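PDB 2DT8: DegV family protein from Thermus thermophilus, which binds fatty acids such as palmitic acid and also carries a zinc ion. Local coordinates for residues H82-H87 / R109-D114. Residues are numbered along the deposited sequence; the frame is centred on the assembly and turned at random.
Sequences HVLSLH and RVTVVD
The imidazole of His82 folds across the gap between two parallel strands and lies over the start of 109-114, with Arg109 O 3.5 Å above one ring face and toward its rim. CG stands anti to the backbone N (chi1 -163°), which swings the ring to its neighbour strand and brings NE2 within 2.7 Å of Thr111 OG1, a hydrogen bond in which either atom could be the donor. Thr111 CB sits at the same ring edge, in plane. An alanine in place of His82 would probably leave Thr111 OG1 without this partner and open a gap above the Arg109 carbonyl. Further along this face, the CD1 methyls of Leu84 and Leu86 meet, and Val113 rests in the notch along their flank: its CG2 meets Leu84 CD1 at 3.8 Å, while its CB lies 4.1 Å from Leu86 CD1. Leu143 of helix 139-151 packs on both Leu84 and Val113. Strand 82-87, helix 95-103 and strand 110-114 form a beta-alpha-beta crossover unit, and 82-87 also pairs in parallel with strand 3-8. Five backbone hydrogen bonds zip the two strands together, from Val83 N to Arg109 O through His87 N to Val113 O; the central one, Ser85 N to Thr111 O, is almost straight at 177°. On the face of Val83, Ser85, Val110 and Val112, Val83 CB approaches Val110 CG2 at 4.1 Å. On the same face the His87 ring turns back along its own strand, and its NE2 is hydrogen-bonded to Ser85 OG (2.7 Å, either could be the donor), which lies in plane at the ring edge. Tyr73 of helix 66-76 packs over Val83, Val110 and Val112 with its OH hydrogen-bonded to Ser85 OG, while Asp8 OD2 is hydrogen-bonded to His87 ND1, pinning the imidazole at both nitrogens.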
loop_
_atom_site.group_PDB
_atom_site.type_symbol
_atom_site.label_atom_id
_atom_site.label_comp_id
_atom_site.label_asym_id
_atom_site.label_seq_id
_atom_site.Cartn_x
_atom_site.Cartn_y
_atom_site.Cartn_z
ATOM N N HIS A 82 19.770 14.875 -2.057
ATOM C CA HIS A 82 19.032 14.277 -0.956
ATOM C C HIS A 82 18.079 13.207 -1.469
ATOM O O HIS A 82 17.613 13.281 -2.609
ATOM C CB HIS A 82 18.227 15.378 -0.245
ATOM C CG HIS A 82 17.754 15.008 1.127
ATOM N ND1 HIS A 82 18.491 15.276 2.260
ATOM C CD2 HIS A 82 16.626 14.386 1.551
ATOM C CE1 HIS A 82 17.838 14.838 3.323
ATOM N NE2 HIS A 82 16.704 14.294 2.920
ATOM N N VAL A 83 17.800 12.225 -0.615
ATOM C CA VAL A 83 16.883 11.145 -0.954
ATOM C C VAL A 83 15.719 11.130 0.029
ATOM O O VAL A 83 15.917 11.169 1.248
ATOM C CB VAL A 83 17.582 9.764 -0.885
ATOM C CG1 VAL A 83 16.548 8.637 -1.012
ATOM C CG2 VAL A 83 18.590 9.637 -2.009
ATOM N N LEU A 84 14.502 11.110 -0.506
ATOM C CA LEU A 84 13.306 11.031 0.319
ATOM C C LEU A 84 12.840 9.595 0.068
ATOM O O LEU A 84 12.509 9.240 -1.069
ATOM C CB LEU A 84 12.274 12.059 -0.152
ATOM C CG LEU A 84 10.921 12.011 0.553
ATOM C CD1 LEU A 84 11.103 12.145 2.060
ATOM C CD2 LEU A 84 10.049 13.152 0.019
ATOM N N SER A 85 12.846 8.782 1.125
ATOM C CA SER A 85 12.518 7.351 1.061
ATOM C C SER A 85 11.201 7.066 1.792
ATOM O O SER A 85 11.139 7.157 3.020
ATOM C CB SER A 85 13.680 6.585 1.712
ATOM O OG SER A 85 13.890 5.297 1.145
ATOM N N LEU A 86 10.158 6.722 1.034
ATOM C CA LEU A 86 8.808 6.466 1.554
ATOM C C LEU A 86 8.514 4.965 1.580
ATOM O O LEU A 86 8.687 4.254 0.599
ATOM C CB LEU A 86 7.763 7.174 0.687
ATOM C CG LEU A 86 7.481 8.628 1.072
ATOM C CD1 LEU A 86 8.759 9.433 1.062
ATOM C CD2 LEU A 86 6.460 9.222 0.118
ATOM N N HIS A 87 8.046 4.542 2.769
ATOM C CA HIS A 87 7.750 3.129 2.909
ATOM C C HIS A 87 6.519 2.539 3.676
ATOM O O HIS A 87 5.875 3.229 4.456
ATOM C CB HIS A 87 8.992 2.536 3.604
ATOM C CG HIS A 87 10.181 2.742 2.703
ATOM N ND1 HIS A 87 10.388 2.028 1.568
ATOM C CD2 HIS A 87 11.231 3.655 2.850
ATOM C CE1 HIS A 87 11.535 2.502 1.045
ATOM N NE2 HIS A 87 12.062 3.475 1.791
ATOM N N ARG A 109 21.865 13.162 4.330
ATOM C CA ARG A 109 21.277 13.042 3.011
ATOM C C ARG A 109 20.120 12.166 2.665
ATOM O O ARG A 109 19.762 12.055 1.500
ATOM C CB ARG A 109 22.523 12.716 2.259
ATOM C CG ARG A 109 23.557 13.848 2.155
ATOM C CD ARG A 109 24.546 13.586 1.035
ATOM N NE ARG A 109 25.409 12.449 1.325
ATOM C CZ ARG A 109 26.137 11.811 0.411
ATOM N NH1 ARG A 109 26.046 12.142 -0.870
ATOM N NH2 ARG A 109 26.954 10.835 0.787
ATOM N N VAL A 110 19.544 11.550 3.714
ATOM C CA VAL A 110 18.431 10.663 3.442
ATOM C C VAL A 110 17.385 10.829 4.511
ATOM O O VAL A 110 17.681 10.783 5.710
ATOM C CB VAL A 110 18.898 9.195 3.419
ATOM C CG1 VAL A 110 17.682 8.273 3.182
ATOM C CG2 VAL A 110 19.942 8.980 2.344
ATOM N N THR A 111 16.143 11.023 4.081
ATOM C CA THR A 111 15.034 11.132 5.017
ATOM C C THR A 111 14.119 9.949 4.773
ATOM O O THR A 111 13.572 9.790 3.680
ATOM C CB THR A 111 14.237 12.429 4.812
ATOM O OG1 THR A 111 15.104 13.556 5.004
ATOM C CG2 THR A 111 13.079 12.506 5.808
ATOM N N VAL A 112 13.965 9.108 5.788
ATOM C CA VAL A 112 13.112 7.931 5.688
ATOM C C VAL A 112 11.770 8.239 6.338
ATOM O O VAL A 112 11.715 8.678 7.490
ATOM C CB VAL A 112 13.761 6.731 6.405
ATOM C CG1 VAL A 112 12.835 5.515 6.349
ATOM C CG2 VAL A 112 15.111 6.414 5.764
ATOM N N VAL A 113 10.690 8.013 5.595
ATOM C CA VAL A 113 9.337 8.268 6.079
ATOM C C VAL A 113 8.485 7.003 6.169
ATOM O O VAL A 113 8.329 6.274 5.179
ATOM C CB VAL A 113 8.607 9.278 5.143
ATOM C CG1 VAL A 113 7.191 9.525 5.646
ATOM C CG2 VAL A 113 9.390 10.597 5.057
ATOM N N ASP A 114 7.947 6.750 7.360
ATOM C CA ASP A 114 7.056 5.623 7.610
ATOM C C ASP A 114 5.677 6.202 7.299
ATOM O O ASP A 114 5.169 7.050 8.039
ATOM C CB ASP A 114 7.146 5.210 9.086
ATOM C CG ASP A 114 6.243 4.040 9.423
ATOM O OD1 ASP A 114 5.295 3.786 8.661
ATOM O OD2 ASP A 114 6.465 3.386 10.465
#